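Long-range contacts in 16S rRNA processing protein (PDB 2F1L), which assists a late step in the assembly of the 30S ribosomal subunit, possibly of its head region, and is needed for efficient processing of 16S rRNA: residues Arg33-Val38 and Val76-Leu81; Trp54-Asp59 and Tyr96-Pro101; Arg160-Thr165 and Val181-Asp186. One frame throughout, in Å; residues are numbered along the deposited sequence.

In the fold
Contacts 1 and 2 belong to the RimM N-terminal domain and contact 3 to the PRC barrel domain. The first two have centres about 15 Å apart and join four strands of one curled antiparallel sheet; their segments alternate along the chain, 33-38, 54-59, 76-81, then 96-101. They also touch: Val38 CG1 lies 3.5 Å from Ile98 CD1, and the Trp54 ring packs on Ala79 and Leu81. Contact 3 comes later in sequence, its centre about 27 Å from that of contact 1 and 30 Å from that of contact 2, on the opposite side of the chain's centre. The separation fits a two-domain protein in which each domain builds its own beta core.

Contact 1: Arg33-Val38 and Val76-Leu81; sequences RGEVKV and VLAAKL
Val36 and Val38 pair with Ala79 and Leu77 through four backbone hydrogen bonds. Val36 N reaches Ala79 O at 2.9 Å with an N-H...O angle of 165°, and Ala79 N returns a bond to Val36 O. The Val38-Leu77 pair repeats the scheme; Leu77 N to Val38 O is the straighter of its two bonds (167°). Between these two hydrogen-bonded pairs lies the non-hydrogen-bonded pair Lys37-Ala78, where the CA of Lys37 lies 3.4 Å from Leu77 O and that of Ala78 approaches Val36 O. The N-to-C directions of the short segments are 145° apart, an antiparallel pair with a marked twist. The ladder is one seam of the curled sheet of the RimM N-terminal domain: strand 20-27 continues it beyond 35-40, and strand 61-73 beyond 76-81.

Apolar contacts gather on the face carrying Val36, Val38, Leu77 and Ala79. Val36 CG2, set between its backbone N and carbonyl carbon, meets Ala79 CB at 4.0 Å, and Val38 CG2 approaches the same methyl. Val38 CB lies 4.2 Å from Leu77 CB. Ile26, on the adjoining strand 20-27, touches both valines.

The aliphatic parts of Glu35 and Lys80 meet, crossing at about a right angle with Glu35 CG 3.8 Å from Lys80 CD. The charged ends stay apart: Lys80 NZ forms a salt bridge with Asp85, whereas Glu35 OE1 accepts a bond from a water at 2.9 Å. A second water accepts from Leu81 N and lies 2.7 Å from Gly34 O, to which it can donate, where direct backbone pairing has ended.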
loop_
_atom_site.group_PDB
_atom_site.type_symbol
_atom_site.label_atom_id
_atom_site.label_comp_id
_atom_site.label_asym_id
_atom_site.label_seq_id
_atom_site.Cartn_x
_atom_site.Cartn_y
_atom_site.Cartn_z
ATOM N N ARG A 33 -6.311 -5.005 30.551
ATOM C CA ARG A 33 -5.168 -4.770 31.411
ATOM C C ARG A 33 -4.437 -3.477 31.011
ATOM O O ARG A 33 -3.315 -3.200 31.476
ATOM C CB ARG A 33 -4.255 -5.995 31.355
ATOM C CG ARG A 33 -4.933 -7.250 31.961
ATOM C CD ARG A 33 -4.019 -8.489 31.893
ATOM N NE ARG A 33 -4.519 -9.670 32.617
ATOM C CZ ARG A 33 -4.796 -9.730 33.936
ATOM N NH1 ARG A 33 -4.672 -8.670 34.736
ATOM N NH2 ARG A 33 -5.244 -10.864 34.475
ATOM N N GLY A 34 -5.086 -2.706 30.132
ATOM C CA GLY A 34 -4.643 -1.371 29.787
ATOM C C GLY A 34 -3.917 -1.174 28.475
ATOM O O GLY A 34 -3.468 -0.056 28.186
ATOM N N GLU A 35 -3.790 -2.231 27.679
ATOM C CA GLU A 35 -3.220 -2.061 26.339
ATOM C C GLU A 35 -4.189 -1.284 25.474
ATOM O O GLU A 35 -5.416 -1.252 25.731
ATOM C CB GLU A 35 -2.856 -3.397 25.694
ATOM C CG GLU A 35 -1.680 -4.085 26.451
ATOM C CD GLU A 35 -1.218 -5.424 25.867
ATOM O OE1 GLU A 35 -1.664 -5.829 24.772
ATOM O OE2 GLU A 35 -0.368 -6.069 26.499
ATOM N N VAL A 36 -3.620 -0.649 24.445
ATOM C CA VAL A 36 -4.404 0.090 23.479
ATOM C C VAL A 36 -4.273 -0.539 22.074
ATOM O O VAL A 36 -3.298 -1.246 21.752
ATOM C CB VAL A 36 -3.982 1.571 23.435
ATOM C CG1 VAL A 36 -4.324 2.283 24.733
ATOM C CG2 VAL A 36 -2.491 1.730 23.156
ATOM N N LYS A 37 -5.270 -0.269 21.242
ATOM C CA LYS A 37 -5.301 -0.734 19.878
ATOM C C LYS A 37 -4.876 0.451 19.010
ATOM O O LYS A 37 -5.301 1.579 19.209
ATOM C CB LYS A 37 -6.695 -1.202 19.535
ATOM C CG LYS A 37 -6.819 -1.990 18.245
ATOM C CD LYS A 37 -8.199 -1.797 17.649
ATOM C CE LYS A 37 -8.829 -3.059 17.056
ATOM N NZ LYS A 37 -9.914 -2.581 16.149
ATOM N N VAL A 38 -4.000 0.156 18.072
ATOM C CA VAL A 38 -3.211 1.141 17.371
ATOM C C VAL A 38 -3.173 0.757 15.901
ATOM O O VAL A 38 -2.921 -0.395 15.565
ATOM C CB VAL A 38 -1.778 1.169 17.962
ATOM C CG1 VAL A 38 -0.816 1.843 17.046
ATOM C CG2 VAL A 38 -1.790 1.908 19.300
ATOM N N VAL A 76 -3.711 -4.837 12.882
ATOM C CA VAL A 76 -3.616 -3.784 13.896
ATOM C C VAL A 76 -2.624 -4.178 14.948
ATOM O O VAL A 76 -2.246 -5.352 15.030
ATOM C CB VAL A 76 -4.925 -3.553 14.634
ATOM C CG1 VAL A 76 -6.011 -3.039 13.658
ATOM C CG2 VAL A 76 -5.384 -4.840 15.371
ATOM N N LEU A 77 -2.241 -3.221 15.789
ATOM C CA LEU A 77 -1.310 -3.497 16.841
ATOM C C LEU A 77 -1.962 -3.342 18.201
ATOM O O LEU A 77 -2.884 -2.546 18.348
ATOM C CB LEU A 77 -0.161 -2.528 16.782
ATOM C CG LEU A 77 0.942 -2.831 15.783
ATOM C CD1 LEU A 77 0.454 -2.504 14.399
ATOM C CD2 LEU A 77 2.183 -1.965 16.090
ATOM N N ALA A 78 -1.437 -4.066 19.192
ATOM C CA ALA A 78 -1.703 -3.795 20.616
ATOM C C ALA A 78 -0.412 -3.329 21.280
ATOM O O ALA A 78 0.661 -3.912 21.095
ATOM C CB ALA A 78 -2.253 -5.031 21.331
ATOM N N ALA A 79 -0.535 -2.279 22.063
ATOM C CA ALA A 79 0.606 -1.612 22.637
ATOM C C ALA A 79 0.378 -1.423 24.127
ATOM O O ALA A 79 -0.723 -1.066 24.526
ATOM C CB ALA A 79 0.768 -0.284 21.987
ATOM N N LYS A 80 1.418 -1.696 24.915
ATOM C CA LYS A 80 1.416 -1.484 26.347
ATOM C C LYS A 80 2.253 -0.250 26.618
ATOM O O LYS A 80 3.438 -0.227 26.302
ATOM C CB LYS A 80 1.993 -2.707 27.083
ATOM C CG LYS A 80 1.996 -2.629 28.641
ATOM C CD LYS A 80 0.585 -2.784 29.247
ATOM C CE LYS A 80 0.539 -2.607 30.791
ATOM N NZ LYS A 80 1.274 -1.392 31.193
ATOM N N LEU A 81 1.624 0.776 27.191
ATOM C CA LEU A 81 2.311 2.021 27.553
ATOM C C LEU A 81 2.619 2.055 29.050
ATOM O O LEU A 81 1.853 1.544 29.878
ATOM C CB LEU A 81 1.479 3.234 27.162
ATOM C CG LEU A 81 0.933 3.230 25.730
ATOM C CD1 LEU A 81 0.166 4.496 25.510
ATOM C CD2 LEU A 81 2.036 3.092 24.713
HETATM O O HOH W 1 -0.826 0.131 28.570
HETATM O O HOH W 2 0.870 -6.397 23.374
#

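Contact 2: Trp54-Asp59 and Tyr96-Pro101; sequences WTLRRD and YEICIP
Arg58 touches Tyr96 at its two ends, CB and the guanidinium, where strand 53-58 pairs antiparallel with 97-101: Arg57 N bonds to Glu97 O at 3.0 Å, and Glu97 N returns a bond to Arg57 O. Arg58 CB sits 3.4 Å from Tyr96 CD1 and nearly as close to CE1. CG stands anti to the backbone N (chi1 -174°); the chain bends at chi2 and chi3, and the guanidinium lies over the ring. CZ is 3.9 Å from the ring centroid and 19° off its normal, a cation-pi contact with the two planes 37° apart. NH2 approaches CE2 at 3.3 Å, while NH1 nears CZ. Leu56 lies on the opposite face, its CB 3.6 Å from Tyr96 CD1. Arg58 NH2 bonds to Thr92 O and Thr94 O, and Tyr96 OH to Glu61.

Farther along, Ile98 CG2 rests 3.6 Å from the centroid of Trp54's five-membered ring, a CH-pi contact over the face. On the other side of the sheet, Arg57 NH2 forms a salt bridge to Glu97 OE1 on its syn side, and Cys99 SG lies over the centre of the same guanidinium. Two arginines thus meet different chemistry, Arg57 a carboxylate and Arg58 a pi face plus carbonyl oxygens, which would be expected to stabilise the positive charge of both.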
loop_
_atom_site.group_PDB
_atom_site.type_symbol
_atom_site.label_atom_id
_atom_site.label_comp_id
_atom_site.label_asym_id
_atom_site.label_seq_id
_atom_site.Cartn_x
_atom_site.Cartn_y
_atom_site.Cartn_z
ATOM N N TRP A 54 6.732 7.973 22.401
ATOM C CA TRP A 54 5.592 8.393 21.633
ATOM C C TRP A 54 5.139 9.805 22.017
ATOM O O TRP A 54 4.849 10.086 23.182
ATOM C CB TRP A 54 4.473 7.383 21.910
ATOM C CG TRP A 54 4.672 6.068 21.225
ATOM C CD1 TRP A 54 5.799 5.621 20.609
ATOM C CD2 TRP A 54 3.704 5.062 21.066
ATOM N NE1 TRP A 54 5.582 4.408 20.062
ATOM C CE2 TRP A 54 4.300 4.024 20.349
ATOM C CE3 TRP A 54 2.382 4.934 21.462
ATOM C CZ2 TRP A 54 3.610 2.864 19.996
ATOM C CZ3 TRP A 54 1.712 3.774 21.138
ATOM C CH2 TRP A 54 2.322 2.757 20.413
ATOM N N THR A 55 5.077 10.693 21.038
ATOM C CA THR A 55 4.530 12.006 21.253
ATOM C C THR A 55 3.073 11.961 20.832
ATOM O O THR A 55 2.768 11.930 19.644
ATOM C CB THR A 55 5.250 13.032 20.407
ATOM O OG1 THR A 55 6.651 12.944 20.671
ATOM C CG2 THR A 55 4.760 14.433 20.713
ATOM N N LEU A 56 2.162 11.947 21.792
ATOM C CA LEU A 56 0.768 11.804 21.454
ATOM C C LEU A 56 0.165 13.166 21.239
ATOM O O LEU A 56 0.430 14.089 22.008
ATOM C CB LEU A 56 0.043 11.072 22.555
ATOM C CG LEU A 56 0.630 9.702 22.892
ATOM C CD1 LEU A 56 -0.165 9.125 24.054
ATOM C CD2 LEU A 56 0.624 8.763 21.658
ATOM N N ARG A 57 -0.646 13.294 20.201
ATOM C CA ARG A 57 -1.280 14.549 19.909
ATOM C C ARG A 57 -2.723 14.359 19.532
ATOM O O ARG A 57 -3.007 13.580 18.635
ATOM C CB ARG A 57 -0.583 15.204 18.741
ATOM C CG ARG A 57 -1.101 16.606 18.457
ATOM C CD ARG A 57 -0.352 17.185 17.324
ATOM N NE ARG A 57 -0.683 16.501 16.087
ATOM C CZ ARG A 57 0.141 16.364 15.051
ATOM N NH1 ARG A 57 1.383 16.841 15.079
ATOM N NH2 ARG A 57 -0.275 15.724 13.975
ATOM N N ARG A 58 -3.620 15.076 20.215
ATOM C CA ARG A 58 -5.046 15.065 19.911
ATOM C C ARG A 58 -5.612 16.480 20.015
ATOM O O ARG A 58 -5.447 17.116 21.036
ATOM C CB ARG A 58 -5.784 14.174 20.903
ATOM C CG ARG A 58 -7.256 14.010 20.565
ATOM C CD ARG A 58 -8.152 14.000 21.784
ATOM N NE ARG A 58 -8.077 12.686 22.366
ATOM C CZ ARG A 58 -7.682 12.403 23.595
ATOM N NH1 ARG A 58 -7.354 13.353 24.459
ATOM N NH2 ARG A 58 -7.619 11.124 23.965
ATOM N N ASP A 59 -6.298 16.959 18.975
ATOM C CA ASP A 59 -6.835 18.339 18.945
ATOM C C ASP A 59 -5.813 19.362 19.436
ATOM O O ASP A 59 -6.117 20.176 20.302
ATOM C CB ASP A 59 -8.111 18.468 19.800
ATOM C CG ASP A 59 -9.205 17.515 19.364
ATOM O OD1 ASP A 59 -9.536 17.516 18.159
ATOM O OD2 ASP A 59 -9.729 16.761 20.224
ATOM N N TYR A 96 -5.627 9.718 19.999
ATOM C CA TYR A 96 -4.278 10.302 19.980
ATOM C C TYR A 96 -3.477 9.808 18.796
ATOM O O TYR A 96 -3.317 8.609 18.579
ATOM C CB TYR A 96 -3.495 9.915 21.225
ATOM C CG TYR A 96 -3.718 10.828 22.404
ATOM C CD1 TYR A 96 -3.398 12.163 22.340
ATOM C CD2 TYR A 96 -4.200 10.343 23.600
ATOM C CE1 TYR A 96 -3.587 12.997 23.418
ATOM C CE2 TYR A 96 -4.392 11.181 24.681
ATOM C CZ TYR A 96 -4.086 12.494 24.577
ATOM O OH TYR A 96 -4.278 13.317 25.643
ATOM N N GLU A 97 -2.965 10.741 18.019
ATOM C CA GLU A 97 -1.994 10.415 16.999
ATOM C C GLU A 97 -0.696 10.104 17.691
ATOM O O GLU A 97 -0.328 10.773 18.663
ATOM C CB GLU A 97 -1.787 11.599 16.083
ATOM C CG GLU A 97 -3.019 11.942 15.285
ATOM C CD GLU A 97 -2.855 13.189 14.455
ATOM O OE1 GLU A 97 -1.981 14.039 14.804
ATOM O OE2 GLU A 97 -3.622 13.312 13.463
ATOM N N ILE A 98 -0.002 9.088 17.199
ATOM C CA ILE A 98 1.314 8.730 17.724
ATOM C C ILE A 98 2.324 9.410 16.829
ATOM O O ILE A 98 2.387 9.074 15.652
ATOM C CB ILE A 98 1.564 7.220 17.641
ATOM C CG1 ILE A 98 0.467 6.442 18.378
ATOM C CG2 ILE A 98 2.981 6.901 18.190
ATOM C CD1 ILE A 98 0.340 5.026 18.001
ATOM N N CYS A 99 3.086 10.363 17.368
ATOM C CA CYS A 99 4.007 11.195 16.574
ATOM C C CYS A 99 5.456 11.044 16.987
ATOM O O CYS A 99 5.754 10.632 18.106
ATOM C CB CYS A 99 3.669 12.678 16.710
ATOM S SG CYS A 99 2.030 13.108 16.248
ATOM N N ILE A 100 6.348 11.381 16.057
ATOM C CA ILE A 100 7.758 11.527 16.355
ATOM C C ILE A 100 8.357 12.660 15.543
ATOM O O ILE A 100 7.837 12.991 14.484
ATOM C CB ILE A 100 8.548 10.240 16.077
ATOM C CG1 ILE A 100 8.474 9.885 14.579
ATOM C CG2 ILE A 100 8.041 9.087 16.995
ATOM C CD1 ILE A 100 9.469 8.775 14.135
ATOM N N PRO A 101 9.436 13.280 16.060
ATOM C CA PRO A 101 10.251 14.208 15.278
ATOM C C PRO A 101 10.666 13.630 13.920
ATOM O O PRO A 101 11.137 12.493 13.866
ATOM C CB PRO A 101 11.488 14.391 16.159
ATOM C CG PRO A 101 10.974 14.204 17.552
ATOM C CD PRO A 101 9.923 13.166 17.453
#

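Contact 3: Arg160-Thr165 and Val181-Asp186; sequences RLLPYT and VDWDAD
The PRC barrel domain supplies both partners: strand 160-163, outermost in its sheet within this chain, and the C-terminal tail that leaves strand 178-181. No backbone ladder joins them. The nearest CA atoms, those of Leu162 and Trp183, are 7.8 Å apart, so side chains carry the contact.

Leu162 lies over one face of the Trp183 indole. Its CG is 3.7 Å from the centroid of the five-membered ring and only 7° off the normal, a CH-pi contact, while CD1 approaches Trp183 NE1 and CD2 reaches back to Val181 CG2 at 4.1 Å. The two side chains slide past each other in opposite directions. The CA-CB bond of Trp183 points toward the strand, and CG stands anti to the backbone N (chi1 -162°). Pro163 meets the six-membered ring tip to tip, with its CD 3.4 Å from Trp183 CZ3.

Arg160 extends from CG to NE and grips the tail at Ala185. NH2 donates to Ala185 O at 3.0 Å with an N-H...O angle of 159°, and that oxygen lies near the guanidinium plane; the bond from NE to the same oxygen is weak at 3.3 Å. A water accepts from Arg160 NE at 3.0 Å and weakly from Trp183 NE1, a weak link between the two groups, and lies 2.7 Å from Asp184 O, to which it can donate. Arg160 NH2 also forms a salt bridge with Asp156.

Strand 145-149 pairs with 160-163 along its length, and Met146 touches Leu162. Gln167 of the second subunit packs on both Pro163 and Trp183, placing this end of the contact beside the other chain.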
loop_
_atom_site.group_PDB
_atom_site.type_symbol
_atom_site.label_atom_id
_atom_site.label_comp_id
_atom_site.label_asym_id
_atom_site.label_seq_id
_atom_site.Cartn_x
_atom_site.Cartn_y
_atom_site.Cartn_z
ATOM N N ARG A 160 6.042 -13.071 -8.494
ATOM C CA ARG A 160 5.069 -12.143 -7.984
ATOM C C ARG A 160 5.650 -10.764 -7.775
ATOM O O ARG A 160 6.844 -10.594 -7.645
ATOM C CB ARG A 160 4.500 -12.666 -6.672
ATOM C CG ARG A 160 3.571 -13.834 -6.834
ATOM C CD ARG A 160 3.124 -14.295 -5.492
ATOM N NE ARG A 160 2.140 -15.374 -5.557
ATOM C CZ ARG A 160 2.467 -16.636 -5.759
ATOM N NH1 ARG A 160 3.738 -16.969 -5.953
ATOM N NH2 ARG A 160 1.533 -17.564 -5.787
ATOM N N LEU A 161 4.788 -9.769 -7.725
ATOM C CA LEU A 161 5.259 -8.403 -7.626
ATOM C C LEU A 161 4.504 -7.688 -6.519
ATOM O O LEU A 161 3.307 -7.357 -6.660
ATOM C CB LEU A 161 5.054 -7.718 -8.961
ATOM C CG LEU A 161 5.861 -8.397 -10.048
ATOM C CD1 LEU A 161 5.045 -8.431 -11.323
ATOM C CD2 LEU A 161 7.203 -7.709 -10.244
ATOM N N LEU A 162 5.196 -7.492 -5.404
ATOM C CA LEU A 162 4.557 -7.013 -4.189
ATOM C C LEU A 162 4.986 -5.589 -3.950
ATOM O O LEU A 162 6.115 -5.244 -4.189
ATOM C CB LEU A 162 4.919 -7.883 -3.008
ATOM C CG LEU A 162 4.121 -9.176 -2.827
ATOM C CD1 LEU A 162 4.217 -10.077 -4.015
ATOM C CD2 LEU A 162 4.640 -9.898 -1.578
ATOM N N PRO A 163 4.066 -4.750 -3.493
ATOM C CA PRO A 163 4.399 -3.365 -3.159
ATOM C C PRO A 163 5.147 -3.288 -1.839
ATOM O O PRO A 163 4.796 -3.985 -0.869
ATOM C CB PRO A 163 3.032 -2.718 -3.034
ATOM C CG PRO A 163 2.165 -3.821 -2.512
ATOM C CD PRO A 163 2.654 -5.072 -3.214
ATOM N N TYR A 164 6.194 -2.481 -1.797
ATOM C CA TYR A 164 6.950 -2.296 -0.549
ATOM C C TYR A 164 6.240 -1.201 0.232
ATOM O O TYR A 164 6.577 -0.015 0.131
ATOM C CB TYR A 164 8.425 -1.914 -0.815
ATOM C CG TYR A 164 9.220 -1.793 0.459
ATOM C CD1 TYR A 164 9.695 -2.907 1.120
ATOM C CD2 TYR A 164 9.442 -0.561 1.038
ATOM C CE1 TYR A 164 10.398 -2.802 2.315
ATOM C CE2 TYR A 164 10.114 -0.443 2.221
ATOM C CZ TYR A 164 10.602 -1.567 2.861
ATOM O OH TYR A 164 11.292 -1.414 4.056
ATOM N N THR A 165 5.208 -1.608 0.945
ATOM C CA THR A 165 4.450 -0.740 1.849
ATOM C C THR A 165 4.053 -1.579 3.059
ATOM O O THR A 165 4.064 -2.809 2.995
ATOM C CB THR A 165 3.137 -0.290 1.230
ATOM O OG1 THR A 165 2.288 -1.436 1.023
ATOM C CG2 THR A 165 3.378 0.393 -0.087
ATOM N N VAL A 181 4.728 -11.073 5.058
ATOM C CA VAL A 181 3.888 -10.225 4.228
ATOM C C VAL A 181 2.456 -10.634 4.309
ATOM O O VAL A 181 2.136 -11.764 4.695
ATOM C CB VAL A 181 4.286 -10.226 2.749
ATOM C CG1 VAL A 181 5.747 -9.791 2.621
ATOM C CG2 VAL A 181 4.065 -11.588 2.129
ATOM N N ASP A 182 1.594 -9.664 4.004
ATOM C CA ASP A 182 0.190 -9.918 3.840
ATOM C C ASP A 182 -0.076 -9.720 2.387
ATOM O O ASP A 182 0.052 -8.608 1.871
ATOM C CB ASP A 182 -0.655 -8.963 4.679
ATOM C CG ASP A 182 -2.125 -9.287 4.616
ATOM O OD1 ASP A 182 -2.495 -10.454 4.365
ATOM O OD2 ASP A 182 -2.915 -8.376 4.892
ATOM N N TRP A 183 -0.367 -10.821 1.728
ATOM C CA TRP A 183 -0.526 -10.866 0.284
ATOM C C TRP A 183 -1.301 -12.119 -0.097
ATOM O O TRP A 183 -1.099 -13.174 0.475
ATOM C CB TRP A 183 0.831 -10.849 -0.437
ATOM C CG TRP A 183 0.693 -10.467 -1.883
ATOM C CD1 TRP A 183 0.794 -11.285 -2.956
ATOM C CD2 TRP A 183 0.366 -9.169 -2.395
ATOM N NE1 TRP A 183 0.581 -10.575 -4.104
ATOM C CE2 TRP A 183 0.298 -9.277 -3.779
ATOM C CE3 TRP A 183 0.139 -7.919 -1.802
ATOM C CZ2 TRP A 183 0.024 -8.199 -4.588
ATOM C CZ3 TRP A 183 -0.123 -6.859 -2.591
ATOM C CH2 TRP A 183 -0.176 -6.993 -3.982
ATOM N N ASP A 184 -2.196 -11.976 -1.063
ATOM C CA ASP A 184 -2.994 -13.083 -1.540
ATOM C C ASP A 184 -2.168 -13.808 -2.613
ATOM O O ASP A 184 -1.805 -13.236 -3.648
ATOM C CB ASP A 184 -4.295 -12.519 -2.085
ATOM C CG ASP A 184 -5.149 -13.545 -2.726
ATOM O OD1 ASP A 184 -4.680 -14.691 -2.919
ATOM O OD2 ASP A 184 -6.297 -13.191 -3.060
ATOM N N ALA A 185 -1.836 -15.070 -2.351
ATOM C CA ALA A 185 -0.994 -15.808 -3.270
ATOM C C ALA A 185 -1.737 -16.097 -4.573
ATOM O O ALA A 185 -1.097 -16.166 -5.631
ATOM C CB ALA A 185 -0.495 -17.065 -2.652
ATOM N N ASP A 186 -3.069 -16.202 -4.538
ATOM C CA ASP A 186 -3.826 -16.296 -5.816
ATOM C C ASP A 186 -3.705 -15.040 -6.651
ATOM O O ASP A 186 -3.763 -15.114 -7.845
ATOM C CB ASP A 186 -5.312 -16.581 -5.628
ATOM C CG ASP A 186 -5.567 -17.879 -4.904
ATOM O OD1 ASP A 186 -4.703 -18.768 -4.891
ATOM O OD2 ASP A 186 -6.645 -18.005 -4.321
HETATM O O HOH W 3 0.052 -13.248 -5.596
#